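Local coordinates for uncharacterized protein (Shewanella loihica, PDB 3O0L), which is of unknown function but belongs to the DUF1425 family, has an all-beta fold and is probably a lipoprotein, at residues Thr61-Ile65 with Ser94-Val100. Residues are numbered along the deposited sequence; the frame is centred on the assembly and turned at random.
Sequences TWYDI and SPNATAV
The indole of Trp62 presents one face to Ser94 and Pro95, at one end of a two-sheet beta fold consistent with the E-set clan, where the loop joining strands 87-93 and 101-109 crosses from one sheet to the other. Both rings take part: Pro95 CD sits 3.6 Å from the centroid of the Trp62 five-membered ring, 9° off its normal, and Ser94 CA stands 3.7 Å from the centroid of the Trp62 six-membered ring, giving two CH-pi contacts. With CB directed at the loop and CG anti to the carbonyl carbon (chi1 -67°), the indole comes to lie against it; the ring also touches Leu40 and Ala42 of the other sheet. Ala99 CB meets Trp62 CE3 obliquely at 3.8 Å. The loop is shaped by a type I turn, Asn96 to Ala99, and by an Asx turn: Asn96 OD1 accepts from both the backbone N and the hydroxyl of Thr98, which fixes the amide's rotation. Beyond the turn, Val100 N donates to Tyr63 O (2.8 Å, N-H...O 161°), while Val100 CG2 packs against the Asp64 carbonyl. Asp64 OD1 accepts a hydrogen bond from Ala68 N. A water links the two segments, accepting from Ile65 N at 2.7 Å and donating to Thr98 O at 2.8 Å.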
loop_
_atom_site.group_PDB
_atom_site.type_symbol
_atom_site.label_atom_id
_atom_site.label_comp_id
_atom_site.label_asym_id
_atom_site.label_seq_id
_atom_site.Cartn_x
_atom_site.Cartn_y
_atom_site.Cartn_z
ATOM N N THR A 61 3.499 -2.154 -14.562
ATOM C CA THR A 61 3.257 -3.411 -15.266
ATOM C C THR A 61 1.796 -3.384 -15.727
ATOM O O THR A 61 0.948 -2.670 -15.153
ATOM C CB THR A 61 3.496 -4.634 -14.385
ATOM O OG1 THR A 61 2.690 -4.511 -13.225
ATOM C CG2 THR A 61 4.968 -4.698 -13.904
ATOM N N TRP A 62 1.510 -4.148 -16.765
ATOM C CA TRP A 62 0.228 -4.104 -17.414
ATOM C C TRP A 62 -0.383 -5.507 -17.476
ATOM O O TRP A 62 0.320 -6.502 -17.677
ATOM C CB TRP A 62 0.445 -3.598 -18.819
ATOM C CG TRP A 62 0.878 -2.196 -18.863
ATOM C CD1 TRP A 62 2.144 -1.727 -18.859
ATOM C CD2 TRP A 62 0.027 -1.055 -18.886
ATOM N NE1 TRP A 62 2.150 -0.348 -18.895
ATOM C CE2 TRP A 62 0.858 0.087 -18.940
ATOM C CE3 TRP A 62 -1.361 -0.882 -18.932
ATOM C CZ2 TRP A 62 0.339 1.387 -18.988
ATOM C CZ3 TRP A 62 -1.872 0.413 -18.962
ATOM C CH2 TRP A 62 -1.021 1.518 -18.993
ATOM N N TYR A 63 -1.707 -5.565 -17.350
ATOM C CA TYR A 63 -2.461 -6.817 -17.364
ATOM C C TYR A 63 -3.658 -6.741 -18.296
ATOM O O TYR A 63 -4.255 -5.685 -18.494
ATOM C CB TYR A 63 -2.945 -7.159 -15.945
ATOM C CG TYR A 63 -1.822 -7.165 -14.969
ATOM C CD1 TYR A 63 -1.055 -8.313 -14.756
ATOM C CD2 TYR A 63 -1.468 -6.008 -14.304
ATOM C CE1 TYR A 63 0.014 -8.300 -13.870
ATOM C CE2 TYR A 63 -0.412 -5.993 -13.426
ATOM C CZ TYR A 63 0.324 -7.126 -13.214
ATOM O OH TYR A 63 1.375 -7.052 -12.346
ATOM N N ASP A 64 -4.003 -7.884 -18.849
ATOM C CA ASP A 64 -5.134 -8.007 -19.761
ATOM C C ASP A 64 -6.344 -8.454 -18.944
ATOM O O ASP A 64 -6.256 -8.540 -17.716
ATOM C CB ASP A 64 -4.816 -8.994 -20.903
ATOM C CG ASP A 64 -4.732 -10.463 -20.455
ATOM O OD1 ASP A 64 -5.055 -10.801 -19.291
ATOM O OD2 ASP A 64 -4.326 -11.286 -21.304
ATOM N N ILE A 65 -7.453 -8.716 -19.626
ATOM C CA ILE A 65 -8.720 -9.059 -18.945
ATOM C C ILE A 65 -8.629 -10.360 -18.161
ATOM O O ILE A 65 -9.294 -10.485 -17.152
ATOM C CB ILE A 65 -9.914 -9.092 -19.944
ATOM C CG1 ILE A 65 -11.269 -9.031 -19.213
ATOM C CG2 ILE A 65 -9.823 -10.309 -20.843
ATOM C CD1 ILE A 65 -11.420 -7.843 -18.252
ATOM N N SER A 94 0.113 2.342 -22.408
ATOM C CA SER A 94 -0.050 0.886 -22.540
ATOM C C SER A 94 0.714 0.344 -23.766
ATOM O O SER A 94 0.784 1.003 -24.806
ATOM C CB SER A 94 -1.522 0.517 -22.679
ATOM O OG SER A 94 -1.665 -0.800 -23.190
ATOM N N PRO A 95 1.312 -0.860 -23.653
ATOM C CA PRO A 95 2.072 -1.394 -24.751
ATOM C C PRO A 95 1.216 -2.045 -25.816
ATOM O O PRO A 95 1.659 -2.161 -26.911
ATOM C CB PRO A 95 3.008 -2.410 -24.083
ATOM C CG PRO A 95 2.256 -2.885 -22.930
ATOM C CD PRO A 95 1.398 -1.728 -22.460
ATOM N N ASN A 96 -0.011 -2.455 -25.508
ATOM C CA ASN A 96 -0.911 -2.862 -26.556
ATOM C C ASN A 96 -2.350 -2.764 -26.091
ATOM O O ASN A 96 -2.638 -2.706 -24.876
ATOM C CB ASN A 96 -0.556 -4.226 -27.173
ATOM C CG ASN A 96 -0.938 -5.412 -26.330
ATOM O OD1 ASN A 96 -2.112 -5.621 -26.019
ATOM N ND2 ASN A 96 0.034 -6.295 -26.100
ATOM N N ALA A 97 -3.236 -2.753 -27.063
ATOM C CA ALA A 97 -4.666 -2.516 -26.789
ATOM C C ALA A 97 -5.367 -3.593 -25.954
ATOM O O ALA A 97 -6.503 -3.367 -25.497
ATOM C CB ALA A 97 -5.370 -2.309 -28.082
ATOM N N THR A 98 -4.754 -4.754 -25.728
ATOM C CA THR A 98 -5.379 -5.765 -24.855
ATOM C C THR A 98 -5.223 -5.462 -23.370
ATOM O O THR A 98 -5.906 -6.074 -22.564
ATOM C CB THR A 98 -4.897 -7.229 -25.080
ATOM O OG1 THR A 98 -3.544 -7.391 -24.615
ATOM C CG2 THR A 98 -5.074 -7.677 -26.522
ATOM N N ALA A 99 -4.338 -4.537 -22.995
ATOM C CA ALA A 99 -4.140 -4.208 -21.589
ATOM C C ALA A 99 -5.368 -3.508 -21.053
ATOM O O ALA A 99 -5.914 -2.596 -21.700
ATOM C CB ALA A 99 -2.915 -3.324 -21.417
ATOM N N VAL A 100 -5.865 -3.956 -19.902
ATOM C CA VAL A 100 -7.053 -3.315 -19.303
ATOM C C VAL A 100 -6.724 -2.622 -18.001
ATOM O O VAL A 100 -7.523 -1.876 -17.500
ATOM C CB VAL A 100 -8.196 -4.328 -19.067
ATOM C CG1 VAL A 100 -8.612 -4.992 -20.426
ATOM C CG2 VAL A 100 -7.786 -5.380 -18.034
HETATM O O HOH W 1 -7.761 -8.122 -22.291
#